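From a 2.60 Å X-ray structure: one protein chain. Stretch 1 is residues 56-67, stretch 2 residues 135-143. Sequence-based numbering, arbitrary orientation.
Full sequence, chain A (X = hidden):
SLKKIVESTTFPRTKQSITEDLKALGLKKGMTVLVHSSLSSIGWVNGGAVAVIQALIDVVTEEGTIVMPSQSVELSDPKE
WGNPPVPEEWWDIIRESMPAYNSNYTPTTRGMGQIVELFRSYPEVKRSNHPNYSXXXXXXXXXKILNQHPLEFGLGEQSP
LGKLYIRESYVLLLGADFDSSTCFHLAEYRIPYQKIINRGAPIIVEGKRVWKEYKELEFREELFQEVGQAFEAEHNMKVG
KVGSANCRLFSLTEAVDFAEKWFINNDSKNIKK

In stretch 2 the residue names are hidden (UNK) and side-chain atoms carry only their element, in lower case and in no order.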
# COMPACT_ATOMS: atom_id res chain seq x y z
N LEU A 56 6.48 2.16 16.31
CA LEU A 56 7.70 2.88 15.98
C LEU A 56 7.55 4.33 16.38
O LEU A 56 8.47 4.93 16.93
CB LEU A 56 7.99 2.77 14.48
CG LEU A 56 8.84 1.55 14.11
CD1 LEU A 56 8.62 1.14 12.67
CD2 LEU A 56 10.29 1.88 14.39
N ILE A 57 6.37 4.87 16.11
CA ILE A 57 6.08 6.26 16.44
C ILE A 57 6.01 6.46 17.96
O ILE A 57 6.51 7.45 18.50
CB ILE A 57 4.77 6.70 15.75
CG1 ILE A 57 5.04 6.89 14.26
CG2 ILE A 57 4.24 7.96 16.36
CD1 ILE A 57 3.90 7.38 13.45
N ASP A 58 5.42 5.50 18.65
CA ASP A 58 5.29 5.56 20.09
C ASP A 58 6.64 5.61 20.76
O ASP A 58 6.84 6.32 21.75
CB ASP A 58 4.53 4.35 20.61
CG ASP A 58 3.04 4.52 20.51
OD1 ASP A 58 2.61 5.43 19.77
OD2 ASP A 58 2.32 3.74 21.18
N VAL A 59 7.58 4.86 20.21
CA VAL A 59 8.90 4.80 20.80
C VAL A 59 9.70 6.04 20.45
O VAL A 59 10.14 6.76 21.34
CB VAL A 59 9.63 3.54 20.33
CG1 VAL A 59 11.03 3.49 20.94
CG2 VAL A 59 8.84 2.31 20.74
N VAL A 60 9.86 6.29 19.16
CA VAL A 60 10.65 7.42 18.70
C VAL A 60 10.07 8.80 19.01
O VAL A 60 10.76 9.81 18.91
CB VAL A 60 10.94 7.29 17.18
CG1 VAL A 60 10.15 8.31 16.38
CG2 VAL A 60 12.41 7.44 16.94
N THR A 61 8.79 8.83 19.39
CA THR A 61 8.10 10.07 19.74
C THR A 61 8.13 11.15 18.66
O THR A 61 8.88 11.06 17.69
CB THR A 61 8.67 10.69 21.05
OG1 THR A 61 7.69 11.53 21.64
CG2 THR A 61 9.86 11.56 20.76
N GLU A 62 7.31 12.17 18.84
CA GLU A 62 7.21 13.28 17.90
C GLU A 62 8.51 14.12 17.85
O GLU A 62 8.64 15.04 17.04
CB GLU A 62 6.03 14.16 18.31
CG GLU A 62 5.75 15.33 17.38
CD GLU A 62 4.48 16.10 17.77
OE1 GLU A 62 3.38 15.50 17.74
OE2 GLU A 62 4.60 17.30 18.10
N GLU A 63 9.45 13.77 18.72
CA GLU A 63 10.75 14.44 18.80
C GLU A 63 11.75 13.62 17.99
O GLU A 63 12.83 14.10 17.63
CB GLU A 63 11.21 14.51 20.26
CG GLU A 63 10.25 15.21 21.20
CD GLU A 63 10.46 16.73 21.26
OE1 GLU A 63 10.57 17.37 20.19
OE2 GLU A 63 10.50 17.27 22.38
N GLY A 64 11.39 12.36 17.74
CA GLY A 64 12.22 11.47 16.96
C GLY A 64 11.83 11.55 15.49
O GLY A 64 10.87 12.24 15.12
N THR A 65 12.56 10.85 14.64
CA THR A 65 12.30 10.88 13.21
C THR A 65 12.47 9.48 12.65
O THR A 65 13.50 8.86 12.88
CB THR A 65 13.30 11.85 12.47
OG1 THR A 65 13.26 13.16 13.06
CG2 THR A 65 12.96 11.96 11.01
N ILE A 66 11.47 8.95 11.95
CA ILE A 66 11.63 7.64 11.34
C ILE A 66 11.65 7.76 9.82
O ILE A 66 10.76 8.35 9.21
CB ILE A 66 10.54 6.63 11.77
CG1 ILE A 66 9.18 7.04 11.26
CG2 ILE A 66 10.47 6.54 13.28
CD1 ILE A 66 8.09 6.18 11.82
N VAL A 67 12.70 7.21 9.23
CA VAL A 67 12.89 7.25 7.79
C VAL A 67 12.88 5.83 7.23
O VAL A 67 13.29 4.88 7.91
CB VAL A 67 14.24 7.93 7.41
CG1 VAL A 67 14.41 7.96 5.91
CG2 VAL A 67 14.32 9.33 7.98
N UNK A 135 12.86 8.23 -0.44
CA UNK A 135 12.76 7.86 0.96
C UNK A 135 11.48 8.50 1.47
O UNK A 135 10.90 9.37 0.82
c UNK A 135 16.81 5.92 2.09
c UNK A 135 13.96 8.39 1.74
c UNK A 135 15.61 6.60 2.31
c UNK A 135 15.23 7.66 1.49
c UNK A 135 16.05 8.02 0.43
c UNK A 135 17.63 6.30 1.03
c UNK A 135 17.25 7.36 0.20
N UNK A 136 11.04 8.04 2.62
CA UNK A 136 9.85 8.57 3.26
C UNK A 136 10.25 8.79 4.70
O UNK A 136 11.00 8.00 5.27
c UNK A 136 8.10 7.56 1.82
c UNK A 136 8.70 7.57 3.20
c UNK A 136 9.21 6.21 3.54
N UNK A 137 9.77 9.87 5.29
CA UNK A 137 10.10 10.16 6.67
C UNK A 137 8.94 10.79 7.41
O UNK A 137 8.07 11.44 6.83
c UNK A 137 11.33 11.05 6.75
N UNK A 138 8.94 10.56 8.72
CA UNK A 138 7.94 11.06 9.66
C UNK A 138 8.75 11.57 10.84
O UNK A 138 9.71 10.93 11.25
c UNK A 138 7.06 9.90 10.14
c UNK A 138 5.95 10.71 15.36
c UNK A 138 4.86 10.91 14.56
c UNK A 138 6.25 10.37 12.61
c UNK A 138 7.36 10.17 13.44
c UNK A 138 6.04 10.28 11.19
c UNK A 138 4.74 10.59 10.98
c UNK A 138 7.20 10.34 14.82
n UNK A 138 4.11 10.86 12.17
c UNK A 138 5.02 10.73 13.18
N UNK A 139 8.37 12.72 11.38
CA UNK A 139 9.11 13.22 12.53
C UNK A 139 9.73 14.59 12.46
O UNK A 139 9.66 15.29 11.45
N UNK A 140 10.37 14.96 13.56
CA UNK A 140 11.02 16.24 13.72
C UNK A 140 11.85 16.70 12.53
O UNK A 140 11.71 17.84 12.09
n UNK A 140 14.98 18.69 18.00
c UNK A 140 12.40 17.57 15.42
c UNK A 140 13.91 18.81 16.97
c UNK A 140 13.40 17.44 16.54
c UNK A 140 11.90 16.21 14.98
N UNK A 141 12.70 15.83 12.00
CA UNK A 141 13.57 16.22 10.89
C UNK A 141 13.23 15.76 9.46
O UNK A 141 14.06 15.89 8.57
c UNK A 141 15.01 15.82 11.21
c UNK A 141 15.94 17.74 12.69
n UNK A 141 15.72 15.78 13.63
c UNK A 141 15.55 16.47 12.45
n UNK A 141 16.33 17.80 14.01
c UNK A 141 16.19 16.60 14.55
N UNK A 142 12.03 15.27 9.24
CA UNK A 142 11.60 14.80 7.93
C UNK A 142 11.78 15.80 6.79
O UNK A 142 12.00 15.42 5.64
c UNK A 142 9.22 15.58 8.03
c UNK A 142 10.13 14.39 7.98
c UNK A 142 7.78 15.17 8.20
c UNK A 142 6.89 16.39 8.24
n UNK A 142 5.63 16.09 8.97
N UNK A 143 11.67 17.09 7.09
CA UNK A 143 11.80 18.11 6.05
C UNK A 143 13.21 18.35 5.55
O UNK A 143 13.42 18.48 4.34
n UNK A 143 9.12 18.51 5.63
o UNK A 143 9.00 20.21 7.09
c UNK A 143 9.67 19.41 6.44
c UNK A 143 11.18 19.42 6.52

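Position 135 has seven side-chain carbons: one carbon, then a six-membered ring. No heteroatom is present. Its CB points toward stretch 1, and a ring carbon of 135 lies 4.0 Å from Val67 CG1. This is Phe135.

Position 136 has three side-chain carbons, one carrying the other two. Its CA-to-CB bond points sideways, and the side chain makes no contact with stretch 1 within 4.5 Å. Its backbone does make contact: the O of 136 accepts a CA-H...O contact from Val67 CA at 3.2 Å. The short fork is valine, Val136.

Position 137 has one side-chain carbon and nothing beyond it. It pairs with Val67 in the antiparallel ladder, and both side chains lie on the same face of the sheet. The CB of 137 is 3.7 Å from Val67 CG2. A lone CB makes it Ala137.

Position 138 has ten side-chain atoms: one carbon, then fused five- and six-membered rings holding eight carbons and one nitrogen. It pairs with Ile66, and the CB of 138 is 3.7 Å from Ile66 CG1. Ile57 CD1 sits over one face of the ring system, 3.7 Å from the centroid of the five-membered ring, in a CH-pi contact. Val60 CG1 and Thr61 O lie at the ring edge. An indole identifies Trp138. Ile57 CG2 is 3.4 Å from Trp138 CH2. Trp138 CZ3 meets Val60 CG1 at 3.9 Å and Thr61 O at 3.4 Å.

Position 139 has no side-chain atoms. Its phi is 123°, and an ideal CB would jam against the preceding carbonyl. That CB would also clash with Gly64 O at 2.4 Å and Thr65 CA at 2.5 Å. This is Gly139.

Position 140 has four carbons in a row ending in nitrogen. The CB of 140 lies 3.5 Å from Glu63 O, but the end of the chain leads away. This is Lys140.

Position 141 has one carbon and a five-membered ring of three carbons and two nitrogens. The backbone N of 141 donates to Thr65 OG1 at 2.9 Å. The imidazole is His141, at the N-cap position.

Position 142 again has four carbons ending in nitrogen, so it is Lys142. Its amino group is hydrogen-bonded elsewhere in the structure.

Position 143 has two carbons, the second carrying one oxygen and one nitrogen. It does not touch stretch 1. This amide is Asn143.

The contact works as a short antiparallel ladder. Ile66 N donates to Trp138 O at 2.7 Å, and Trp138 N returns a bond to Ile66 O at 2.9 Å. Lys140 N extends the pairing to Gly64 O at 3.2 Å. Trp138 then reaches from the sheet to the helix end, packing against Ile57 and Val60 and joining helix to strand.

Stretch 2, residues 135-143: FVAWGKHKN
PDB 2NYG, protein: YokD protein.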